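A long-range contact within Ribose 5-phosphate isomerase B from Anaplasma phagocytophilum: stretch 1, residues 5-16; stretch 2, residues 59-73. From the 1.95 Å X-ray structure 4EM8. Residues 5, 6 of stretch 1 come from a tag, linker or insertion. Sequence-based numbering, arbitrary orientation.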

ATOM      1  N   MET A   5      22.959   7.171   3.538  1.00 45.42           N
ATOM      2  CA  MET A   5      21.717   6.820   4.241  1.00 44.29           C
ATOM      3  C   MET A   5      20.978   8.093   4.622  1.00 41.66           C
ATOM      4  O   MET A   5      21.584   9.051   5.108  1.00 40.21           O
ATOM      5  CB  MET A   5      21.986   5.935   5.451  1.00 46.14           C
ATOM      6  CG  MET A   5      22.325   4.523   5.035  1.00 46.28           C
ATOM      7  SD  MET A   5      21.694   3.362   6.216  1.00 54.53           S
ATOM      8  CE  MET A   5      22.952   3.613   7.473  1.00 50.33           C
ATOM      9  N   VAL A   6      19.679   8.113   4.350  1.00 38.59           N
ATOM     10  CA  VAL A   6      18.877   9.333   4.481  1.00 39.01           C
ATOM     11  C   VAL A   6      18.511   9.642   5.940  1.00 37.44           C
ATOM     12  O   VAL A   6      18.373  10.789   6.308  1.00 41.20           O
ATOM     13  CB  VAL A   6      17.605   9.271   3.592  1.00 38.49           C
ATOM     14  CG1 VAL A   6      16.607  10.337   4.018  1.00 38.99           C
ATOM     15  CG2 VAL A   6      17.978   9.451   2.123  1.00 38.23           C
ATOM     16  N   VAL A   7      18.321   8.613   6.745  1.00 35.35           N
ATOM     17  CA  VAL A   7      18.134   8.741   8.192  1.00 35.08           C
ATOM     18  C   VAL A   7      19.046   7.710   8.828  1.00 33.82           C
ATOM     19  O   VAL A   7      19.535   6.814   8.124  1.00 31.70           O
ATOM     20  CB  VAL A   7      16.662   8.512   8.621  1.00 34.74           C
ATOM     21  CG1 VAL A   7      15.759   9.530   7.934  1.00 34.37           C
ATOM     22  CG2 VAL A   7      16.202   7.087   8.320  1.00 33.02           C
ATOM     23  N   LYS A   8      19.303   7.851  10.135  1.00 34.52           N
ATOM     24  CA  LYS A   8      20.100   6.877  10.895  1.00 34.43           C
ATOM     25  C   LYS A   8      19.308   6.323  12.083  1.00 34.95           C
ATOM     26  O   LYS A   8      19.904   5.792  13.014  1.00 34.96           O
ATOM     27  CB  LYS A   8      21.412   7.521  11.412  1.00 35.85           C
ATOM     28  N   ARG A   9      17.980   6.477  12.059  1.00 33.29           N
ATOM     29  CA  ARG A   9      17.111   6.002  13.110  1.00 33.35           C
ATOM     30  C   ARG A   9      15.958   5.237  12.450  1.00 30.40           C
ATOM     31  O   ARG A   9      15.336   5.751  11.522  1.00 27.72           O
ATOM     32  CB  ARG A   9      16.543   7.177  13.920  1.00 37.46           C
ATOM     33  CG  ARG A   9      17.575   7.949  14.733  1.00 42.18           C
ATOM     34  CD  ARG A   9      17.118   9.364  15.088  1.00 46.73           C
ATOM     35  NE  ARG A   9      15.817   9.367  15.758  1.00 49.49           N
ATOM     36  CZ  ARG A   9      15.612   9.000  17.023  1.00 51.75           C
ATOM     37  NH1 ARG A   9      16.626   8.602  17.794  1.00 53.42           N
ATOM     38  NH2 ARG A   9      14.381   9.047  17.532  1.00 52.08           N
ATOM     39  N   VAL A  10      15.682   4.035  12.945  1.00 27.70           N
ATOM     40  CA  VAL A  10      14.586   3.238  12.435  1.00 26.29           C
ATOM     41  C   VAL A  10      13.835   2.567  13.581  1.00 26.42           C
ATOM     42  O   VAL A  10      14.439   2.037  14.522  1.00 26.77           O
ATOM     43  CB  VAL A  10      15.112   2.174  11.433  1.00 24.53           C
ATOM     44  CG1 VAL A  10      13.969   1.349  10.837  1.00 23.39           C
ATOM     45  CG2 VAL A  10      15.877   2.864  10.314  1.00 24.87           C
ATOM     46  N   PHE A  11      12.514   2.605  13.485  1.00 26.47           N
ATOM     47  CA  PHE A  11      11.639   1.880  14.383  1.00 27.36           C
ATOM     48  C   PHE A  11      10.988   0.709  13.629  1.00 26.42           C
ATOM     49  O   PHE A  11      10.396   0.867  12.525  1.00 24.52           O
ATOM     50  CB  PHE A  11      10.577   2.833  14.980  1.00 28.68           C
ATOM     51  CG  PHE A  11      11.153   3.935  15.837  1.00 30.74           C
ATOM     52  CD1 PHE A  11      11.771   5.045  15.257  1.00 31.56           C
ATOM     53  CD2 PHE A  11      11.052   3.883  17.244  1.00 32.40           C
ATOM     54  CE1 PHE A  11      12.317   6.052  16.059  1.00 33.22           C
ATOM     55  CE2 PHE A  11      11.581   4.896  18.051  1.00 34.15           C
ATOM     56  CZ  PHE A  11      12.209   5.987  17.458  1.00 34.88           C
ATOM     57  N   LEU A  12      11.060  -0.473  14.229  1.00 26.41           N
ATOM     58  CA  LEU A  12      10.581  -1.679  13.562  1.00 25.81           C
ATOM     59  C   LEU A  12       9.542  -2.391  14.389  1.00 26.20           C
ATOM     60  O   LEU A  12       9.681  -2.485  15.611  1.00 27.06           O
ATOM     61  CB  LEU A  12      11.737  -2.631  13.317  1.00 25.55           C
ATOM     62  CG  LEU A  12      12.871  -2.140  12.393  1.00 26.75           C
ATOM     63  CD1 LEU A  12      14.086  -1.669  13.208  1.00 26.33           C
ATOM     64  CD2 LEU A  12      13.294  -3.238  11.413  1.00 25.65           C
ATOM     65  N   SER A  13       8.507  -2.903  13.733  1.00 25.54           N
ATOM     66  CA  SER A  13       7.571  -3.774  14.408  1.00 26.47           C
ATOM     67  C   SER A  13       6.998  -4.836  13.502  1.00 25.11           C
ATOM     68  O   SER A  13       7.029  -4.724  12.273  1.00 22.58           O
ATOM     69  CB  SER A  13       6.436  -2.983  15.094  1.00 28.25           C
ATOM     70  OG  SER A  13       5.433  -2.631  14.186  1.00 29.83           O
ATOM     71  N   SER A  14       6.460  -5.869  14.147  1.00 25.59           N
ATOM     72  CA  SER A  14       5.770  -6.920  13.470  1.00 25.09           C
ATOM     73  C   SER A  14       4.708  -7.603  14.315  1.00 26.34           C
ATOM     74  O   SER A  14       4.579  -7.402  15.552  1.00 28.26           O
ATOM     75  CB  SER A  14       6.782  -7.992  13.010  1.00 25.42           C
ATOM     76  OG  SER A  14       7.180  -8.796  14.114  1.00 25.12           O
ATOM     77  N   ASP A  15       3.921  -8.406  13.608  1.00 27.00           N
ATOM     78  CA  ASP A  15       3.089  -9.397  14.243  1.00 26.90           C
ATOM     79  C   ASP A  15       3.909 -10.686  14.324  1.00 27.03           C
ATOM     80  O   ASP A  15       5.127 -10.697  14.064  1.00 26.04           O
ATOM     81  CB  ASP A  15       1.711  -9.543  13.544  1.00 26.37           C
ATOM     82  CG  ASP A  15       1.776 -10.217  12.204  1.00 26.18           C
ATOM     83  OD1 ASP A  15       2.866 -10.599  11.755  1.00 25.79           O
ATOM     84  OD2 ASP A  15       0.700 -10.359  11.574  1.00 27.46           O
ATOM     85  N   HIS A  16       3.263 -11.761  14.730  1.00 26.39           N
ATOM     86  CA  HIS A  16       3.981 -13.005  14.975  1.00 27.71           C
ATOM     87  C   HIS A  16       4.633 -13.523  13.722  1.00 27.33           C
ATOM     88  O   HIS A  16       5.696 -14.118  13.800  1.00 27.98           O
ATOM     89  CB  HIS A  16       3.013 -14.056  15.503  1.00 28.45           C
ATOM     90  CG  HIS A  16       1.779 -14.174  14.680  1.00 28.19           C
ATOM     91  ND1 HIS A  16       0.798 -13.253  14.713  1.00 28.68           N
ATOM     92  CD2 HIS A  16       1.392 -15.131  13.750  1.00 29.30           C
ATOM     93  CE1 HIS A  16      -0.186 -13.616  13.868  1.00 28.85           C
ATOM     94  NE2 HIS A  16       0.182 -14.756  13.272  1.00 29.40           N
ATOM     95  N   ARG A  59       4.108   6.761  15.560  1.00 34.57           N
ATOM     96  CA  ARG A  59       4.291   7.875  16.533  1.00 37.86           C
ATOM     97  C   ARG A  59       5.698   8.444  16.434  1.00 37.43           C
ATOM     98  O   ARG A  59       5.887   9.614  16.678  1.00 37.67           O
ATOM     99  CB  ARG A  59       4.084   7.410  17.985  1.00 42.62           C
ATOM    100  CG  ARG A  59       2.882   8.042  18.696  1.00 48.60           C
ATOM    101  CD  ARG A  59       2.832   7.762  20.199  1.00 54.42           C
ATOM    102  NE  ARG A  59       2.568   6.352  20.543  1.00 57.42           N
ATOM    103  CZ  ARG A  59       1.390   5.719  20.417  1.00 58.80           C
ATOM    104  NH1 ARG A  59       1.293   4.447  20.781  1.00 59.43           N
ATOM    105  NH2 ARG A  59       0.308   6.326  19.921  1.00 59.94           N
ATOM    106  N   GLU A  60       6.687   7.609  16.092  1.00 34.87           N
ATOM    107  CA  GLU A  60       8.082   8.046  16.116  1.00 36.30           C
ATOM    108  C   GLU A  60       8.650   8.450  14.754  1.00 34.17           C
ATOM    109  O   GLU A  60       9.745   8.995  14.682  1.00 33.89           O
ATOM    110  CB  GLU A  60       8.982   6.966  16.737  1.00 37.83           C
ATOM    111  CG  GLU A  60       8.565   6.515  18.134  1.00 41.05           C
ATOM    112  CD  GLU A  60       8.693   7.594  19.182  1.00 45.30           C
ATOM    113  OE1 GLU A  60       8.067   7.436  20.245  1.00 52.44           O
ATOM    114  OE2 GLU A  60       9.400   8.606  18.959  1.00 45.90           O
ATOM    115  N   VAL A  61       7.915   8.178  13.685  1.00 32.93           N
ATOM    116  CA  VAL A  61       8.384   8.472  12.323  1.00 32.90           C
ATOM    117  C   VAL A  61       8.456   9.981  12.050  1.00 35.14           C
ATOM    118  O   VAL A  61       7.582  10.732  12.472  1.00 35.88           O
ATOM    119  CB  VAL A  61       7.502   7.752  11.276  1.00 31.26           C
ATOM    120  CG1 VAL A  61       7.863   8.180   9.853  1.00 29.70           C
ATOM    121  CG2 VAL A  61       7.654   6.253  11.443  1.00 29.77           C
ATOM    122  N   SER A  62       9.525  10.429  11.397  1.00 36.22           N
ATOM    123  CA  SER A  62       9.711  11.875  11.126  1.00 39.17           C
ATOM    124  C   SER A  62      10.713  12.092   9.992  1.00 40.02           C
ATOM    125  O   SER A  62      11.185  11.131   9.390  1.00 39.28           O
ATOM    126  CB  SER A  62      10.158  12.617  12.400  1.00 40.50           C
ATOM    127  OG  SER A  62      11.453  12.228  12.828  1.00 39.92           O
ATOM    128  N   ASP A  63      11.033  13.350   9.694  1.00 42.33           N
ATOM    129  CA  ASP A  63      12.083  13.676   8.722  1.00 43.51           C
ATOM    130  C   ASP A  63      13.414  13.047   9.145  1.00 43.32           C
ATOM    131  O   ASP A  63      14.250  12.789   8.317  1.00 46.97           O
ATOM    132  CB  ASP A  63      12.224  15.204   8.543  1.00 46.23           C
ATOM    133  N   THR A  64      13.576  12.719  10.419  1.00 40.00           N
ATOM    134  CA  THR A  64      14.797  12.057  10.892  1.00 39.53           C
ATOM    135  C   THR A  64      14.679  10.575  11.294  1.00 37.36           C
ATOM    136  O   THR A  64      15.678   9.968  11.707  1.00 35.33           O
ATOM    137  CB  THR A  64      15.345  12.771  12.114  1.00 42.83           C
ATOM    138  OG1 THR A  64      16.422  11.996  12.640  1.00 48.36           O
ATOM    139  CG2 THR A  64      14.276  12.931  13.191  1.00 43.70           C
ATOM    140  N   SER A  65      13.481  10.002  11.199  1.00 34.18           N
ATOM    141  CA  SER A  65      13.244   8.631  11.677  1.00 33.03           C
ATOM    142  C   SER A  65      12.281   7.892  10.754  1.00 30.19           C
ATOM    143  O   SER A  65      11.177   8.382  10.521  1.00 29.28           O
ATOM    144  CB  SER A  65      12.672   8.674  13.089  1.00 34.43           C
ATOM    145  OG  SER A  65      13.631   9.135  14.017  1.00 36.46           O
ATOM    146  N   PHE A  66      12.713   6.746  10.203  1.00 28.76           N
ATOM    147  CA  PHE A  66      11.838   5.894   9.378  1.00 27.01           C
ATOM    148  C   PHE A  66      11.316   4.682  10.165  1.00 25.77           C
ATOM    149  O   PHE A  66      11.772   4.375  11.271  1.00 27.17           O
ATOM    150  CB  PHE A  66      12.570   5.390   8.110  1.00 26.72           C
ATOM    151  CG  PHE A  66      12.769   6.439   7.035  1.00 26.91           C
ATOM    152  CD1 PHE A  66      12.207   7.712   7.130  1.00 27.95           C
ATOM    153  CD2 PHE A  66      13.456   6.107   5.879  1.00 27.02           C
ATOM    154  CE1 PHE A  66      12.382   8.657   6.115  1.00 28.37           C
ATOM    155  CE2 PHE A  66      13.616   7.037   4.844  1.00 26.95           C
ATOM    156  CZ  PHE A  66      13.101   8.303   4.969  1.00 27.83           C
ATOM    157  N   GLY A  67      10.340   4.010   9.579  1.00 24.63           N
ATOM    158  CA  GLY A  67       9.729   2.849  10.192  1.00 23.99           C
ATOM    159  C   GLY A  67       9.755   1.682   9.262  1.00 23.00           C
ATOM    160  O   GLY A  67       9.812   1.848   8.047  1.00 22.56           O
ATOM    161  N   VAL A  68       9.734   0.486   9.841  1.00 22.99           N
ATOM    162  CA  VAL A  68       9.583  -0.752   9.098  1.00 21.58           C
ATOM    163  C   VAL A  68       8.490  -1.569   9.790  1.00 21.44           C
ATOM    164  O   VAL A  68       8.560  -1.813  11.013  1.00 22.88           O
ATOM    165  CB  VAL A  68      10.886  -1.577   9.007  1.00 22.08           C
ATOM    166  CG1 VAL A  68      10.650  -2.876   8.270  1.00 21.82           C
ATOM    167  CG2 VAL A  68      12.016  -0.808   8.315  1.00 22.18           C
ATOM    168  N   LEU A  69       7.474  -1.948   9.032  1.00 20.58           N
ATOM    169  CA  LEU A  69       6.371  -2.793   9.525  1.00 21.03           C
ATOM    170  C   LEU A  69       6.253  -4.131   8.796  1.00 21.29           C
ATOM    171  O   LEU A  69       6.322  -4.181   7.559  1.00 20.37           O
ATOM    172  CB  LEU A  69       5.063  -2.022   9.386  1.00 21.31           C
ATOM    173  CG  LEU A  69       4.943  -0.721  10.211  1.00 21.85           C
ATOM    174  CD1 LEU A  69       3.690   0.055   9.767  1.00 21.44           C
ATOM    175  CD2 LEU A  69       4.877  -0.978  11.716  1.00 22.82           C
ATOM    176  N   ILE A  70       6.020  -5.228   9.530  1.00 21.34           N
ATOM    177  CA  ILE A  70       6.045  -6.552   8.899  1.00 21.55           C
ATOM    178  C   ILE A  70       4.884  -7.445   9.349  1.00 22.30           C
ATOM    179  O   ILE A  70       4.679  -7.638  10.527  1.00 23.41           O
ATOM    180  CB  ILE A  70       7.369  -7.316   9.143  1.00 21.81           C
ATOM    181  CG1 ILE A  70       8.616  -6.412   8.880  1.00 21.57           C
ATOM    182  CG2 ILE A  70       7.424  -8.581   8.267  1.00 21.43           C
ATOM    183  CD1 ILE A  70       9.895  -6.974   9.448  1.00 22.46           C
ATOM    184  N   CYS A  71       4.100  -7.935   8.404  1.00 22.89           N
ATOM    185  CA  CYS A  71       3.086  -8.948   8.712  1.00 23.30           C
ATOM    186  C   CYS A  71       3.277 -10.027   7.667  1.00 23.43           C
ATOM    187  O   CYS A  71       4.226  -9.966   6.886  1.00 23.33           O
ATOM    188  CB  CYS A  71       1.675  -8.373   8.738  1.00 23.67           C
ATOM    189  SG  CYS A  71       1.018  -7.670   7.187  1.00 23.52           S
ATOM    190  N   GLY A  72       2.373 -11.003   7.605  1.00 23.61           N
ATOM    191  CA  GLY A  72       2.555 -12.086   6.640  1.00 24.76           C
ATOM    192  C   GLY A  72       2.696 -11.651   5.185  1.00 24.00           C
ATOM    193  O   GLY A  72       3.566 -12.142   4.444  1.00 23.57           O
ATOM    194  N   THR A  73       1.843 -10.724   4.790  1.00 24.60           N
ATOM    195  CA  THR A  73       1.754 -10.215   3.401  1.00 24.43           C
ATOM    196  C   THR A  73       2.274  -8.801   3.197  1.00 23.73           C
ATOM    197  O   THR A  73       2.601  -8.380   2.068  1.00 24.40           O
ATOM    198  CB  THR A  73       0.294 -10.192   2.975  1.00 25.24           C
ATOM    199  OG1 THR A  73      -0.416  -9.222   3.767  1.00 26.33           O
ATOM    200  CG2 THR A  73      -0.325 -11.583   3.160  1.00 26.70           C
TER
HETATM  201  O   HOH W   1      18.429  10.168  11.471  1.00 32.22           O
HETATM  202  O   HOH W   2      11.436   9.609  16.760  1.00 40.15           O
HETATM  203  O   HOH W   3       0.250 -11.565   9.319  1.00 26.79           O

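Two neighbouring parallel strands, 9-14 and the one ending at Cys71, set the frame. Their hydrogen bonds alternate along the odd residues of the first: Phe66 N gives to Arg9 O (3.1 Å), Phe11 N to Phe66 O (2.9 Å), Val68 N to Phe11 O (2.8 Å), Ser13 N to Val68 O (2.9 Å), Ile70 N to Ser13 O (3.0 Å), and Asp15 N, more loosely, to Ile70 O (3.3 Å).

Val10, Leu12, Phe66, Val68 and Ile70 share one face with Ser14. The beta-branched valines, both t, suit extended backbone and meet at 3.9 Å, Val10 CG1 to Val68 CG2; Leu12, m at chi1, brings CD2 to 3.8 Å from Val68 CB. Phe66 (m, chi2 -7°) offers a ring face to Val7, whose CG2 lies 4.0 Å from the ring centroid. Ser14 takes p, and its OG gives a 2.8 Å hydrogen bond to Asp15 O, satisfying a polar group in a buried place.

On the other face, Phe11 pairs with Gly67. An ideal CB on Gly67 would lie 3.3 Å from Val61 CG2, so glycine suits this crowded site. The CA-to-CB bond of Phe11 (m, chi2 76°) points to this face, and the end of the ring comes nearer to the second stretch; Glu60 CB covers its ring face, 3.4 Å from the centroid. The aliphatic part of Glu60 packs on the ring, and its OE2 is hydrogen-bonded by water 2, which also bonds Glu60 O and Arg9 NH2.

Arg9 folds through m, t and p, presenting its guanidinium edge so that NE gives a 2.8 Å hydrogen bond to Ser65 OG. Ser62 to Ser65 form a type I turn leading into the second strand. At the far end Asp15, p, points sideways, but its carboxylate comes near Cys71, OD2 lying 3.6 Å from Cys71 CB, and water 3 bridges Asp15 OD2 to Gly72 N. The contact buries 882 Å² in all.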